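Rep protein (PDB 1M55) probably acts as the nuclease domain of a rolling-circle replication initiator, nicking viral DNA at its origin. Local coordinates at residues P38-L43 with L174-E180; W29-W35 with Q50-V55; L43-E49 with Q159-W164. All blocks are in the same frame, centred on the assembly; numbering follows the deposited sequence.

All three contacts hold parts of the connection between helices 24-32 and 50-71, and they follow one another along it, with the centres of interactions 1 and 2 about 20 Å apart. Interaction 3 has its centre about 11 Å from that of interaction 1 and about 13 Å from that of interaction 2. It shares Leu43 with interaction 1, where Leu177 CD1 also lies 3.8 Å from Trp164 CZ2. Toward interaction 2, Leu53 CD2 is 3.6 Å from Trp164 CE3, so Trp164 bridges all three. A bound zinc ion is about 9 Å from the side chain of Leu162, and the side chain of Leu53 is about 14 Å from a zinc ion; neither is in direct contact.

Interaction 1: P38-L43 with L174-E180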
loop_
_atom_site.group_PDB
_atom_site.type_symbol
_atom_site.label_atom_id
_atom_site.label_comp_id
_atom_site.label_asym_id
_atom_site.label_seq_id
_atom_site.Cartn_x
_atom_site.Cartn_y
_atom_site.Cartn_z
ATOM N N PRO A 38 13.165 12.344 0.126
ATOM C CA PRO A 38 13.304 13.227 1.290
ATOM C C PRO A 38 14.790 13.214 1.683
ATOM O O PRO A 38 15.505 12.249 1.390
ATOM C CB PRO A 38 12.454 12.522 2.352
ATOM C CG PRO A 38 11.438 11.785 1.548
ATOM C CD PRO A 38 12.256 11.225 0.423
ATOM N N PRO A 39 15.266 14.254 2.382
ATOM C CA PRO A 39 16.675 14.316 2.788
ATOM C C PRO A 39 17.162 13.093 3.567
ATOM O O PRO A 39 18.310 12.666 3.411
ATOM C CB PRO A 39 16.716 15.574 3.658
ATOM C CG PRO A 39 15.672 16.446 3.023
ATOM C CD PRO A 39 14.541 15.464 2.808
ATOM N N GLU A 40 16.287 12.517 4.384
ATOM C CA GLU A 40 16.630 11.356 5.209
ATOM C C GLU A 40 16.575 10.000 4.497
ATOM O O GLU A 40 16.814 8.966 5.118
ATOM C CB GLU A 40 15.730 11.321 6.445
ATOM C CG GLU A 40 15.877 12.555 7.324
ATOM C CD GLU A 40 14.907 12.563 8.503
ATOM O OE1 GLU A 40 15.088 11.743 9.437
ATOM O OE2 GLU A 40 13.965 13.390 8.492
ATOM N N SER A 41 16.233 10.001 3.213
ATOM C CA SER A 41 16.156 8.760 2.448
ATOM C C SER A 41 17.495 8.458 1.791
ATOM O O SER A 41 18.238 9.372 1.437
ATOM C CB SER A 41 15.070 8.857 1.376
ATOM O OG SER A 41 14.992 7.670 0.609
ATOM N N ASP A 42 17.797 7.171 1.641
ATOM C CA ASP A 42 19.035 6.741 1.003
ATOM C C ASP A 42 18.724 5.852 -0.202
ATOM O O ASP A 42 19.576 5.083 -0.659
ATOM C CB ASP A 42 19.943 6.009 2.004
ATOM C CG ASP A 42 19.317 4.729 2.559
ATOM O OD1 ASP A 42 18.165 4.401 2.202
ATOM O OD2 ASP A 42 19.990 4.047 3.366
ATOM N N LEU A 43 17.490 5.940 -0.688
ATOM C CA LEU A 43 17.062 5.149 -1.832
ATOM C C LEU A 43 17.657 5.701 -3.120
ATOM O O LEU A 43 18.072 6.858 -3.180
ATOM C CB LEU A 43 15.531 5.155 -1.955
ATOM C CG LEU A 43 14.671 4.537 -0.849
ATOM C CD1 LEU A 43 13.205 4.745 -1.186
ATOM C CD2 LEU A 43 14.973 3.060 -0.699
ATOM N N LEU A 174 11.299 6.440 10.176
ATOM C CA LEU A 174 12.602 6.552 9.536
ATOM C C LEU A 174 12.867 5.380 8.586
ATOM O O LEU A 174 13.393 5.569 7.491
ATOM C CB LEU A 174 13.703 6.651 10.594
ATOM C CG LEU A 174 15.151 6.689 10.102
ATOM C CD1 LEU A 174 15.374 7.841 9.119
ATOM C CD2 LEU A 174 16.068 6.817 11.309
ATOM N N ALA A 175 12.460 4.184 8.996
ATOM C CA ALA A 175 12.658 2.980 8.194
ATOM C C ALA A 175 11.954 3.008 6.842
ATOM O O ALA A 175 12.464 2.463 5.865
ATOM C CB ALA A 175 12.207 1.748 8.983
ATOM N N ALA A 176 10.797 3.660 6.786
ATOM C CA ALA A 176 10.001 3.720 5.561
ATOM C C ALA A 176 10.797 3.920 4.275
ATOM O O ALA A 176 10.640 3.156 3.319
ATOM C CB ALA A 176 8.908 4.784 5.691
ATOM N N LEU A 177 11.663 4.929 4.253
ATOM C CA LEU A 177 12.447 5.217 3.057
ATOM C C LEU A 177 13.954 5.142 3.281
ATOM O O LEU A 177 14.733 5.721 2.511
ATOM C CB LEU A 177 12.075 6.597 2.509
ATOM C CG LEU A 177 10.601 6.830 2.163
ATOM C CD1 LEU A 177 10.413 8.253 1.677
ATOM C CD2 LEU A 177 10.147 5.845 1.103
ATOM N N ASN A 178 14.371 4.416 4.313
ATOM C CA ASN A 178 15.790 4.296 4.608
ATOM C C ASN A 178 16.215 2.843 4.784
ATOM O O ASN A 178 15.807 2.166 5.730
ATOM C CB ASN A 178 16.163 5.121 5.841
ATOM C CG ASN A 178 17.663 5.265 6.006
ATOM O OD1 ASN A 178 18.340 4.344 6.463
ATOM N ND2 ASN A 178 18.195 6.413 5.608
ATOM N N LEU A 179 17.027 2.380 3.838
ATOM C CA LEU A 179 17.554 1.017 3.807
ATOM C C LEU A 179 18.460 0.692 4.994
ATOM O O LEU A 179 18.424 -0.415 5.528
ATOM C CB LEU A 179 18.311 0.794 2.497
ATOM C CG LEU A 179 17.452 0.868 1.229
ATOM C CD1 LEU A 179 18.325 1.110 0.015
ATOM C CD2 LEU A 179 16.635 -0.412 1.076
ATOM N N GLU A 180 19.256 1.665 5.424
ATOM C CA GLU A 180 20.158 1.458 6.551
ATOM C C GLU A 180 19.341 1.224 7.828
ATOM O O GLU A 180 19.640 0.319 8.614
ATOM C CB GLU A 180 21.082 2.666 6.702
ATOM C CG GLU A 180 22.328 2.394 7.513
ATOM C CD GLU A 180 23.225 1.336 6.894
ATOM O OE1 GLU A 180 23.523 1.419 5.682
ATOM O OE2 GLU A 180 23.644 0.424 7.628
HETATM O O HOH W 1 14.098 7.781 5.597
HETATM O O HOH W 2 20.987 6.494 5.482
#
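Asp42 lays its carboxylate across the start of helix 179-191 and takes two successive backbone N-H groups. Leu179 N donates to Asp42 OD1 at 2.8 Å and Glu180 N to Asp42 OD2 at 3.2 Å, both oxygens using the syn lone pair, so the group is held by two bonds and cannot easily rotate. Next to it the amide of Asn178 stacks on the carboxylate, the two planes only 19° apart. That amide is gripped too: ND2 of Asn178 donates to Glu40 O at 2.9 Å, close to its own plane, and also to a water that bonds weakly to Asp42 OD2.

Deeper in, Ser41 OG donates to Leu177 O at 2.7 Å, in the carbonyl plane; its chi1 of 179° sends the hydroxyl away from the backbone N of Ser41 and onto that oxygen. Asp42 N adds a weak bond to the same carbonyl.

Asn178 is the helix N-cap, its OD1 accepting from Glu181 N. Asn178 thus caps the first turn, and Asp42 from the distant loop takes two further N-H groups of it; the positive end of the helix would probably favour the charged form of Asp42. On the loop side, a type I beta turn from Pro38 to Ser41, closed by Ser41 N to Pro38 O, carries Glu40 O and Ser41, with Asp42 following directly after it.

Leucine contacts flank the polar core. Leu177 splits its branches, CD1 resting 3.7 Å from Pro38 CG while its CD2 faces Leu43 CD1, and Leu43 CD2 packs 3.8 Å from Leu179 CG. Behind them, Leu177 leans on Trp164 and Leu179 on Leu162 of strand 162-167, while Arg182 ties down the carbonyls of Ala175 and Ala176.

Interaction 2: W29-W35 with Q50-V55; sequences WVTGQIW and QPQLTV
Trp35 and Trp29 bracket Thr54, and each indole meets helix 50-71 differently. Leu53 presses one branch over a face of Trp35: its CD2 stands 3.7 Å from the centroid of the five-membered ring, 20° off the normal, a CH-pi contact. The edge of the same indole points NE1 at Thr54 OG1, 2.9 Å away and practically in the ring plane. Gln50 OE1 also lies at the edge of Trp35, with the amide of Gln50 turned 80° to the ring. Trp29 has Thr54 CG2 over one face, 3.5 Å from Trp29 NE1 and off toward the rim, and Val30 CG1 on that same face.

Threonine's two branches therefore divide the work, the methyl serving Trp29 and the hydroxyl Trp35. A chi1 of -64° puts OG1 of Thr54 beside its own backbone N, from where it donates back to Gln50 O, one helical turn earlier. Gln50 holds the loop backbone at Trp35: its extended side chain carries OE1 to Trp35 N, 2.9 Å away, with the donor standing above the carbonyl plane.

Where the helices come together, Val30 CG1 and Val55 CG2 are 3.4 Å apart, tighter than usual, and Pro51 CA makes a CA-H...O contact with Val30 O. Helix 24-32 ends, the chain runs on past the start of helix 50-71, and Trp35 packs against it. Beyond, Trp35 meets Trp164 edge to face and Leu53 touches Phe81 of the sheet.

Thr54 OG1 accepts from the indole and gives its proton to Gln50 O, while Thr54 N reaches that carbonyl from its opposite face. The hydroxyl is both acceptor and donor, which sets its orientation, and its bond to NE1, with Leu53 over the face, helps to hold the indole in place.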
loop_
_atom_site.group_PDB
_atom_site.type_symbol
_atom_site.label_atom_id
_atom_site.label_comp_id
_atom_site.label_asym_id
_atom_site.label_seq_id
_atom_site.Cartn_x
_atom_site.Cartn_y
_atom_site.Cartn_z
ATOM N N TRP A 29 -1.655 13.106 -15.945
ATOM C CA TRP A 29 -1.411 13.191 -14.508
ATOM C C TRP A 29 -0.191 12.371 -14.077
ATOM O O TRP A 29 0.772 12.920 -13.529
ATOM C CB TRP A 29 -2.656 12.734 -13.735
ATOM C CG TRP A 29 -2.436 12.508 -12.265
ATOM C CD1 TRP A 29 -1.753 13.316 -11.393
ATOM C CD2 TRP A 29 -2.894 11.387 -11.498
ATOM N NE1 TRP A 29 -1.760 12.763 -10.135
ATOM C CE2 TRP A 29 -2.451 11.581 -10.170
ATOM C CE3 TRP A 29 -3.634 10.238 -11.804
ATOM C CZ2 TRP A 29 -2.726 10.664 -9.151
ATOM C CZ3 TRP A 29 -3.905 9.327 -10.790
ATOM C CH2 TRP A 29 -3.451 9.548 -9.478
ATOM N N VAL A 30 -0.208 11.073 -14.362
ATOM C CA VAL A 30 0.893 10.198 -13.957
ATOM C C VAL A 30 2.221 10.525 -14.619
ATOM O O VAL A 30 3.276 10.261 -14.050
ATOM C CB VAL A 30 0.560 8.699 -14.171
ATOM C CG1 VAL A 30 -0.749 8.353 -13.483
ATOM C CG2 VAL A 30 0.511 8.355 -15.656
ATOM N N THR A 31 2.167 11.102 -15.816
ATOM C CA THR A 31 3.376 11.469 -16.549
ATOM C C THR A 31 3.981 12.777 -16.029
ATOM O O THR A 31 5.201 12.944 -16.052
ATOM C CB THR A 31 3.081 11.628 -18.070
ATOM O OG1 THR A 31 2.639 10.375 -18.608
ATOM C CG2 THR A 31 4.320 12.083 -18.832
ATOM N N GLY A 32 3.137 13.682 -15.538
ATOM C CA GLY A 32 3.620 14.971 -15.067
ATOM C C GLY A 32 4.047 15.132 -13.618
ATOM O O GLY A 32 4.606 16.167 -13.251
ATOM N N GLN A 33 3.774 14.141 -12.781
ATOM C CA GLN A 33 4.141 14.238 -11.372
ATOM C C GLN A 33 5.617 13.922 -11.119
ATOM O O GLN A 33 6.085 12.821 -11.408
ATOM C CB GLN A 33 3.255 13.315 -10.534
ATOM C CG GLN A 33 3.573 13.318 -9.047
ATOM C CD GLN A 33 3.257 14.637 -8.393
ATOM O OE1 GLN A 33 2.110 15.073 -8.389
ATOM N NE2 GLN A 33 4.270 15.285 -7.836
ATOM N N ILE A 34 6.340 14.881 -10.552
ATOM C CA ILE A 34 7.757 14.695 -10.247
ATOM C C ILE A 34 7.900 14.336 -8.769
ATOM O O ILE A 34 7.315 14.994 -7.903
ATOM C CB ILE A 34 8.580 15.990 -10.502
ATOM C CG1 ILE A 34 8.360 16.505 -11.926
ATOM C CG2 ILE A 34 10.066 15.729 -10.253
ATOM C CD1 ILE A 34 8.943 15.633 -13.004
ATOM N N TRP A 35 8.651 13.278 -8.487
ATOM C CA TRP A 35 8.891 12.849 -7.116
ATOM C C TRP A 35 10.337 13.137 -6.744
ATOM O O TRP A 35 11.222 13.084 -7.599
ATOM C CB TRP A 35 8.626 11.348 -6.956
ATOM C CG TRP A 35 7.177 10.998 -6.935
ATOM C CD1 TRP A 35 6.353 10.840 -8.013
ATOM C CD2 TRP A 35 6.370 10.776 -5.773
ATOM N NE1 TRP A 35 5.082 10.537 -7.592
ATOM C CE2 TRP A 35 5.063 10.490 -6.222
ATOM C CE3 TRP A 35 6.627 10.787 -4.391
ATOM C CZ2 TRP A 35 4.010 10.220 -5.341
ATOM C CZ3 TRP A 35 5.580 10.517 -3.513
ATOM C CH2 TRP A 35 4.289 10.236 -3.994
ATOM N N GLN A 50 8.242 6.372 -11.093
ATOM C CA GLN A 50 7.383 7.499 -10.742
ATOM C C GLN A 50 5.922 7.505 -11.201
ATOM O O GLN A 50 5.035 7.854 -10.414
ATOM C CB GLN A 50 8.087 8.822 -11.054
ATOM C CG GLN A 50 9.318 9.059 -10.174
ATOM C CD GLN A 50 10.002 10.392 -10.440
ATOM O OE1 GLN A 50 9.343 11.431 -10.557
ATOM N NE2 GLN A 50 11.328 10.374 -10.519
ATOM N N PRO A 51 5.638 7.114 -12.460
ATOM C CA PRO A 51 4.234 7.120 -12.892
ATOM C C PRO A 51 3.383 6.186 -12.028
ATOM O O PRO A 51 2.285 6.549 -11.591
ATOM C CB PRO A 51 4.319 6.626 -14.336
ATOM C CG PRO A 51 5.650 7.146 -14.781
ATOM C CD PRO A 51 6.530 6.818 -13.594
ATOM N N GLN A 52 3.910 4.995 -11.756
ATOM C CA GLN A 52 3.205 4.022 -10.928
ATOM C C GLN A 52 3.111 4.512 -9.483
ATOM O O GLN A 52 2.083 4.333 -8.827
ATOM C CB GLN A 52 3.897 2.658 -10.991
ATOM C CG GLN A 52 3.698 1.912 -12.312
ATOM C CD GLN A 52 4.654 2.342 -13.419
ATOM O OE1 GLN A 52 5.504 3.213 -13.234
ATOM N NE2 GLN A 52 4.516 1.717 -14.579
ATOM N N LEU A 53 4.177 5.135 -8.990
ATOM C CA LEU A 53 4.189 5.667 -7.629
ATOM C C LEU A 53 3.124 6.758 -7.477
ATOM O O LEU A 53 2.470 6.864 -6.437
ATOM C CB LEU A 53 5.572 6.226 -7.286
ATOM C CG LEU A 53 5.735 6.928 -5.936
ATOM C CD1 LEU A 53 5.310 6.021 -4.782
ATOM C CD2 LEU A 53 7.183 7.370 -5.782
ATOM N N THR A 54 2.946 7.556 -8.523
ATOM C CA THR A 54 1.954 8.624 -8.509
ATOM C C THR A 54 0.554 8.041 -8.301
ATOM O O THR A 54 -0.220 8.543 -7.476
ATOM C CB THR A 54 2.034 9.458 -9.811
ATOM O OG1 THR A 54 3.315 10.107 -9.868
ATOM C CG2 THR A 54 0.931 10.507 -9.862
ATOM N N VAL A 55 0.239 6.967 -9.017
ATOM C CA VAL A 55 -1.063 6.319 -8.865
ATOM C C VAL A 55 -1.152 5.695 -7.472
ATOM O O VAL A 55 -2.164 5.836 -6.779
ATOM C CB VAL A 55 -1.275 5.188 -9.904
ATOM C CG1 VAL A 55 -2.653 4.563 -9.725
ATOM C CG2 VAL A 55 -1.136 5.724 -11.304
#

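Interaction 3: L43-E49 with Q159-W164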
loop_
_atom_site.group_PDB
_atom_site.type_symbol
_atom_site.label_atom_id
_atom_site.label_comp_id
_atom_site.label_asym_id
_atom_site.label_seq_id
_atom_site.Cartn_x
_atom_site.Cartn_y
_atom_site.Cartn_z
ATOM N N LEU A 43 17.490 5.940 -0.688
ATOM C CA LEU A 43 17.062 5.149 -1.832
ATOM C C LEU A 43 17.657 5.701 -3.120
ATOM O O LEU A 43 18.072 6.858 -3.180
ATOM C CB LEU A 43 15.531 5.155 -1.955
ATOM C CG LEU A 43 14.671 4.537 -0.849
ATOM C CD1 LEU A 43 13.205 4.745 -1.186
ATOM C CD2 LEU A 43 14.973 3.060 -0.699
ATOM N N ASN A 44 17.729 4.853 -4.137
ATOM C CA ASN A 44 18.228 5.260 -5.437
ATOM C C ASN A 44 16.969 5.617 -6.234
ATOM O O ASN A 44 16.177 4.738 -6.589
ATOM C CB ASN A 44 18.982 4.108 -6.102
ATOM C CG ASN A 44 19.478 4.461 -7.488
ATOM O OD1 ASN A 44 19.212 5.549 -7.999
ATOM N ND2 ASN A 44 20.208 3.542 -8.103
ATOM N N LEU A 45 16.766 6.906 -6.482
ATOM C CA LEU A 45 15.583 7.372 -7.197
ATOM C C LEU A 45 15.424 6.812 -8.605
ATOM O O LEU A 45 14.299 6.624 -9.068
ATOM C CB LEU A 45 15.541 8.905 -7.232
ATOM C CG LEU A 45 14.230 9.560 -7.695
ATOM C CD1 LEU A 45 13.091 9.204 -6.747
ATOM C CD2 LEU A 45 14.397 11.066 -7.763
ATOM N N THR A 46 16.529 6.504 -9.276
ATOM C CA THR A 46 16.451 5.973 -10.635
ATOM C C THR A 46 15.738 4.624 -10.694
ATOM O O THR A 46 15.225 4.240 -11.745
ATOM C CB THR A 46 17.845 5.848 -11.291
ATOM O OG1 THR A 46 18.628 4.874 -10.591
ATOM C CG2 THR A 46 18.569 7.185 -11.249
ATOM N N LEU A 47 15.686 3.917 -9.564
ATOM C CA LEU A 47 15.022 2.615 -9.505
ATOM C C LEU A 47 13.543 2.712 -9.123
ATOM O O LEU A 47 12.838 1.703 -9.076
ATOM C CB LEU A 47 15.755 1.681 -8.537
ATOM C CG LEU A 47 17.191 1.318 -8.927
ATOM C CD1 LEU A 47 17.815 0.431 -7.856
ATOM C CD2 LEU A 47 17.191 0.613 -10.281
ATOM N N VAL A 48 13.086 3.924 -8.822
ATOM C CA VAL A 48 11.691 4.154 -8.454
ATOM C C VAL A 48 10.907 4.518 -9.717
ATOM O O VAL A 48 11.309 5.412 -10.468
ATOM C CB VAL A 48 11.566 5.299 -7.423
ATOM C CG1 VAL A 48 10.100 5.579 -7.115
ATOM C CG2 VAL A 48 12.321 4.939 -6.142
ATOM N N GLU A 49 9.808 3.811 -9.958
ATOM C CA GLU A 49 8.969 4.056 -11.128
ATOM C C GLU A 49 7.936 5.121 -10.757
ATOM O O GLU A 49 6.875 4.813 -10.212
ATOM C CB GLU A 49 8.287 2.758 -11.564
ATOM C CG GLU A 49 9.260 1.615 -11.874
ATOM C CD GLU A 49 10.271 1.962 -12.956
ATOM O OE1 GLU A 49 9.953 2.768 -13.858
ATOM O OE2 GLU A 49 11.395 1.419 -12.906
ATOM N N GLN A 159 15.506 -2.482 -3.176
ATOM C CA GLN A 159 15.178 -2.025 -4.525
ATOM C C GLN A 159 15.692 -3.045 -5.540
ATOM O O GLN A 159 16.715 -3.690 -5.306
ATOM C CB GLN A 159 15.799 -0.653 -4.787
ATOM C CG GLN A 159 15.274 0.436 -3.869
ATOM C CD GLN A 159 15.815 1.799 -4.230
ATOM O OE1 GLN A 159 16.893 2.189 -3.787
ATOM N NE2 GLN A 159 15.073 2.531 -5.044
ATOM N N PRO A 160 15.018 -3.181 -6.695
ATOM C CA PRO A 160 13.819 -2.460 -7.138
ATOM C C PRO A 160 12.465 -2.985 -6.643
ATOM O O PRO A 160 11.432 -2.384 -6.950
ATOM C CB PRO A 160 13.923 -2.547 -8.656
ATOM C CG PRO A 160 14.472 -3.921 -8.847
ATOM C CD PRO A 160 15.561 -4.003 -7.796
ATOM N N GLU A 161 12.442 -4.102 -5.912
ATOM C CA GLU A 161 11.163 -4.610 -5.407
ATOM C C GLU A 161 10.529 -3.531 -4.530
ATOM O O GLU A 161 9.347 -3.218 -4.672
ATOM C CB GLU A 161 11.327 -5.897 -4.598
ATOM C CG GLU A 161 9.979 -6.438 -4.123
ATOM C CD GLU A 161 10.070 -7.722 -3.326
ATOM O OE1 GLU A 161 11.171 -8.296 -3.206
ATOM O OE2 GLU A 161 9.021 -8.160 -2.814
ATOM N N LEU A 162 11.313 -2.987 -3.607
ATOM C CA LEU A 162 10.836 -1.912 -2.746
ATOM C C LEU A 162 10.803 -0.659 -3.611
ATOM O O LEU A 162 11.811 -0.297 -4.225
ATOM C CB LEU A 162 11.792 -1.689 -1.568
ATOM C CG LEU A 162 11.550 -0.426 -0.733
ATOM C CD1 LEU A 162 10.177 -0.488 -0.088
ATOM C CD2 LEU A 162 12.632 -0.273 0.321
ATOM N N GLN A 163 9.640 -0.021 -3.684
ATOM C CA GLN A 163 9.481 1.195 -4.471
ATOM C C GLN A 163 9.310 2.421 -3.575
ATOM O O GLN A 163 9.900 3.470 -3.836
ATOM C CB GLN A 163 8.291 1.058 -5.419
ATOM C CG GLN A 163 8.517 0.091 -6.576
ATOM C CD GLN A 163 9.359 0.695 -7.682
ATOM O OE1 GLN A 163 9.103 1.815 -8.128
ATOM N NE2 GLN A 163 10.357 -0.045 -8.143
ATOM N N TRP A 164 8.536 2.276 -2.501
ATOM C CA TRP A 164 8.284 3.379 -1.573
ATOM C C TRP A 164 7.505 2.833 -0.381
ATOM O O TRP A 164 7.009 1.709 -0.423
ATOM C CB TRP A 164 7.439 4.453 -2.272
ATOM C CG TRP A 164 7.627 5.855 -1.761
ATOM C CD1 TRP A 164 6.894 6.483 -0.799
ATOM C CD2 TRP A 164 8.568 6.820 -2.244
ATOM N NE1 TRP A 164 7.313 7.786 -0.659
ATOM C CE2 TRP A 164 8.340 8.019 -1.534
ATOM C CE3 TRP A 164 9.578 6.791 -3.213
ATOM C CZ2 TRP A 164 9.085 9.181 -1.762
ATOM C CZ3 TRP A 164 10.322 7.948 -3.440
ATOM C CH2 TRP A 164 10.068 9.126 -2.716
HETATM O O HOH W 3 13.009 0.926 -6.349
#
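Gln163 and Gln159 fasten the loop 43-49 by their side-chain amides, each gripping backbone N-H and C=O groups as a strand neighbour would. Gln163 belongs to a classic beta bulge: it and Trp164 both face Phe81 of the antiparallel strand 77-83. From there its chain, bent at chi2 (-78°), curls so that OE1 of Gln163 accepts from Glu49 N at 2.8 Å, nearly straight and in the carbonyl plane. NE2 of Gln163 goes to Leu47 O and, at 2.8 Å, to Pro160 O. Glu49 is the N-cap residue of helix 50-71, so the side chain of Gln163 holds the residue just before the helix.

Gln159 makes the second close grip, reaching out extended: Asn44 N meets OE1 of Gln159 at 2.8 Å and 179°, on an in-plane lone pair, while Gln159 NE2 donates to Asn44 O at 2.9 Å. Between the two glutamines sits buried Val48, its CG1 toward Trp164 and CG2 against Gln163 O, a carbonyl buried with no polar partner. Behind Val48 stands Leu53.

The margins are looser and nearer the surface. Leu45 CD1 merely grazes the indole edge, 4.5 Å from Trp164 CZ3, and in exposed Pro160, preceded by a cis peptide, CB is 4.4 Å from Leu47 O. Asn44, whose side chain leads away from the contact, folds into an Asx turn, OD1 taking Thr46 N and OG1 from one face. A water accepts from Gln159 NE2 and donates to Leu162 O, 2.7 Å from the water oxygen.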